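Side-chain contact in Ras GTPase-activating-like protein IQGAP2 (Homo sapiens, PDB 5CJP), which carries a domain related to Ras GTPase activators and probably acts as a scaffold that binds a Rho-family GTPase in its GTP-bound form: residues A271-H276 with N294-E299. Sequence-based numbering, arbitrary orientation.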
loop_
_atom_site.group_PDB
_atom_site.type_symbol
_atom_site.label_atom_id
_atom_site.label_comp_id
_atom_site.label_asym_id
_atom_site.label_seq_id
_atom_site.Cartn_x
_atom_site.Cartn_y
_atom_site.Cartn_z
ATOM N N ALA E 271 -19.447 26.037 -19.160
ATOM C CA ALA E 271 -18.086 26.551 -19.040
ATOM C C ALA E 271 -17.793 27.648 -20.053
ATOM O O ALA E 271 -17.078 28.605 -19.756
ATOM C CB ALA E 271 -17.106 25.438 -19.204
ATOM N N LYS E 272 -18.337 27.508 -21.255
ATOM C CA LYS E 272 -18.109 28.507 -22.275
ATOM C C LYS E 272 -18.795 29.814 -21.880
ATOM O O LYS E 272 -18.180 30.881 -21.908
ATOM C CB LYS E 272 -18.616 28.015 -23.629
ATOM C CG LYS E 272 -18.233 28.927 -24.783
ATOM C CD LYS E 272 -18.721 28.369 -26.085
ATOM C CE LYS E 272 -18.509 29.340 -27.235
ATOM N NZ LYS E 272 -19.183 28.821 -28.473
ATOM N N VAL E 273 -20.061 29.744 -21.498
ATOM C CA VAL E 273 -20.754 30.964 -21.100
ATOM C C VAL E 273 -20.049 31.638 -19.930
ATOM O O VAL E 273 -19.833 32.845 -19.945
ATOM C CB VAL E 273 -22.207 30.695 -20.694
ATOM C CG1 VAL E 273 -22.826 31.974 -20.147
ATOM C CG2 VAL E 273 -22.994 30.214 -21.891
ATOM N N LEU E 274 -19.680 30.865 -18.913
ATOM C CA LEU E 274 -19.007 31.445 -17.762
ATOM C C LEU E 274 -17.612 32.013 -18.074
ATOM O O LEU E 274 -17.218 33.024 -17.482
ATOM C CB LEU E 274 -18.953 30.431 -16.607
ATOM C CG LEU E 274 -20.278 30.120 -15.876
ATOM C CD1 LEU E 274 -20.021 29.179 -14.704
ATOM C CD2 LEU E 274 -20.914 31.397 -15.365
ATOM N N GLN E 275 -16.872 31.389 -18.997
ATOM C CA GLN E 275 -15.547 31.894 -19.371
ATOM C C GLN E 275 -15.762 33.295 -19.904
ATOM O O GLN E 275 -15.215 34.257 -19.385
ATOM C CB GLN E 275 -14.928 31.071 -20.490
ATOM C CG GLN E 275 -13.438 30.743 -20.360
ATOM C CD GLN E 275 -12.541 31.880 -19.864
ATOM O OE1 GLN E 275 -12.696 32.337 -18.742
ATOM N NE2 GLN E 275 -11.584 32.312 -20.693
ATOM N N HIS E 276 -16.586 33.391 -20.941
ATOM C CA HIS E 276 -16.906 34.673 -21.563
ATOM C C HIS E 276 -17.278 35.746 -20.554
ATOM O O HIS E 276 -16.795 36.878 -20.643
ATOM C CB HIS E 276 -18.038 34.495 -22.567
ATOM C CG HIS E 276 -17.593 33.896 -23.860
ATOM N ND1 HIS E 276 -17.248 34.659 -24.956
ATOM C CD2 HIS E 276 -17.383 32.607 -24.218
ATOM C CE1 HIS E 276 -16.845 33.866 -25.931
ATOM N NE2 HIS E 276 -16.917 32.617 -25.511
ATOM N N ASN E 294 -25.910 38.259 -24.187
ATOM C CA ASN E 294 -24.976 39.324 -23.860
ATOM C C ASN E 294 -25.378 40.182 -22.680
ATOM O O ASN E 294 -24.524 40.800 -22.034
ATOM C CB ASN E 294 -24.723 40.197 -25.082
ATOM C CG ASN E 294 -23.995 39.454 -26.165
ATOM O OD1 ASN E 294 -23.437 38.385 -25.921
ATOM N ND2 ASN E 294 -23.989 40.008 -27.367
ATOM N N ASN E 295 -26.672 40.233 -22.395
ATOM C CA ASN E 295 -27.141 41.020 -21.268
ATOM C C ASN E 295 -26.801 40.255 -20.001
ATOM O O ASN E 295 -26.346 40.837 -19.022
ATOM C CB ASN E 295 -28.650 41.244 -21.363
ATOM C CG ASN E 295 -29.045 41.998 -22.615
ATOM O OD1 ASN E 295 -28.607 43.128 -22.832
ATOM N ND2 ASN E 295 -29.877 41.379 -23.447
ATOM N N TYR E 296 -27.017 38.942 -20.032
ATOM C CA TYR E 296 -26.712 38.094 -18.884
ATOM C C TYR E 296 -25.202 38.051 -18.678
ATOM O O TYR E 296 -24.720 38.094 -17.545
ATOM C CB TYR E 296 -27.244 36.669 -19.101
ATOM C CG TYR E 296 -26.828 35.656 -18.036
ATOM C CD1 TYR E 296 -27.296 35.743 -16.723
ATOM C CD2 TYR E 296 -25.991 34.585 -18.361
ATOM C CE1 TYR E 296 -26.945 34.779 -15.754
ATOM C CE2 TYR E 296 -25.634 33.613 -17.402
ATOM C CZ TYR E 296 -26.115 33.712 -16.105
ATOM O OH TYR E 296 -25.792 32.729 -15.180
ATOM N N LEU E 297 -24.461 37.969 -19.776
ATOM C CA LEU E 297 -23.014 37.922 -19.703
ATOM C C LEU E 297 -22.445 39.132 -19.001
ATOM O O LEU E 297 -21.511 39.008 -18.230
ATOM C CB LEU E 297 -22.403 37.816 -21.102
ATOM C CG LEU E 297 -22.526 36.460 -21.787
ATOM C CD1 LEU E 297 -21.885 36.494 -23.169
ATOM C CD2 LEU E 297 -21.864 35.426 -20.922
ATOM N N SER E 298 -23.005 40.305 -19.269
ATOM C CA SER E 298 -22.504 41.534 -18.660
ATOM C C SER E 298 -22.858 41.676 -17.190
ATOM O O SER E 298 -22.174 42.373 -16.451
ATOM C CB SER E 298 -23.023 42.755 -19.420
ATOM O OG SER E 298 -22.713 42.657 -20.792
ATOM N N GLU E 299 -23.938 41.034 -16.767
ATOM C CA GLU E 299 -24.345 41.093 -15.368
ATOM C C GLU E 299 -23.462 40.098 -14.622
ATOM O O GLU E 299 -22.946 40.382 -13.536
ATOM C CB GLU E 299 -25.813 40.687 -15.207
ATOM C CG GLU E 299 -26.789 41.481 -16.056
ATOM C CD GLU E 299 -28.234 41.034 -15.859
ATOM O OE1 GLU E 299 -28.514 39.819 -15.990
ATOM O OE2 GLU E 299 -29.092 41.902 -15.579
#
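In the helical GAP-related domain, helices 261-278 and 294-311 meet where the side chains of Val273 and Leu297 cross, the segment axes 9.7 Å apart and inclined at 59°. Leu297 reaches over with a single methyl: CD2 lies 3.7 Å from Val273 CG1 and 3.4 Å from Val273 O, so one carbon touches both a side chain and the backbone of the facing helix. The same CD2 comes within 4.3 Å of His276 CB, one turn further along. Val273 holds CG1 anti to its backbone N (chi1 174°), which also places this methyl near the plane of the Tyr296 ring, at its edge, 4.3 Å from CE2. The imidazole of His276 turns off from segment 294-299, with ND1 hydrogen-bonded to Lys281 O and the ring edge-to-face with Phe283. Phe283 also packs on Leu297, while Leu180 and Thr184 of helix 167-193 touch Val273 and Tyr296 respectively. In the first turn of helix 294-311, Asn294 O accepts from both Ser298 N and Ser298 OG, the hydroxyl 2.9 Å away. Gln275 NE2 hydrogen-bonds to the backbone of another protein's chain, so helix 261-278 meets both helix 294-311 and the partner protein. No hydrogen bond joins the segments: van der Waals contact, mostly between apolar carbons but with one methyl against a carbonyl, holds them without polar pairing to fix their register.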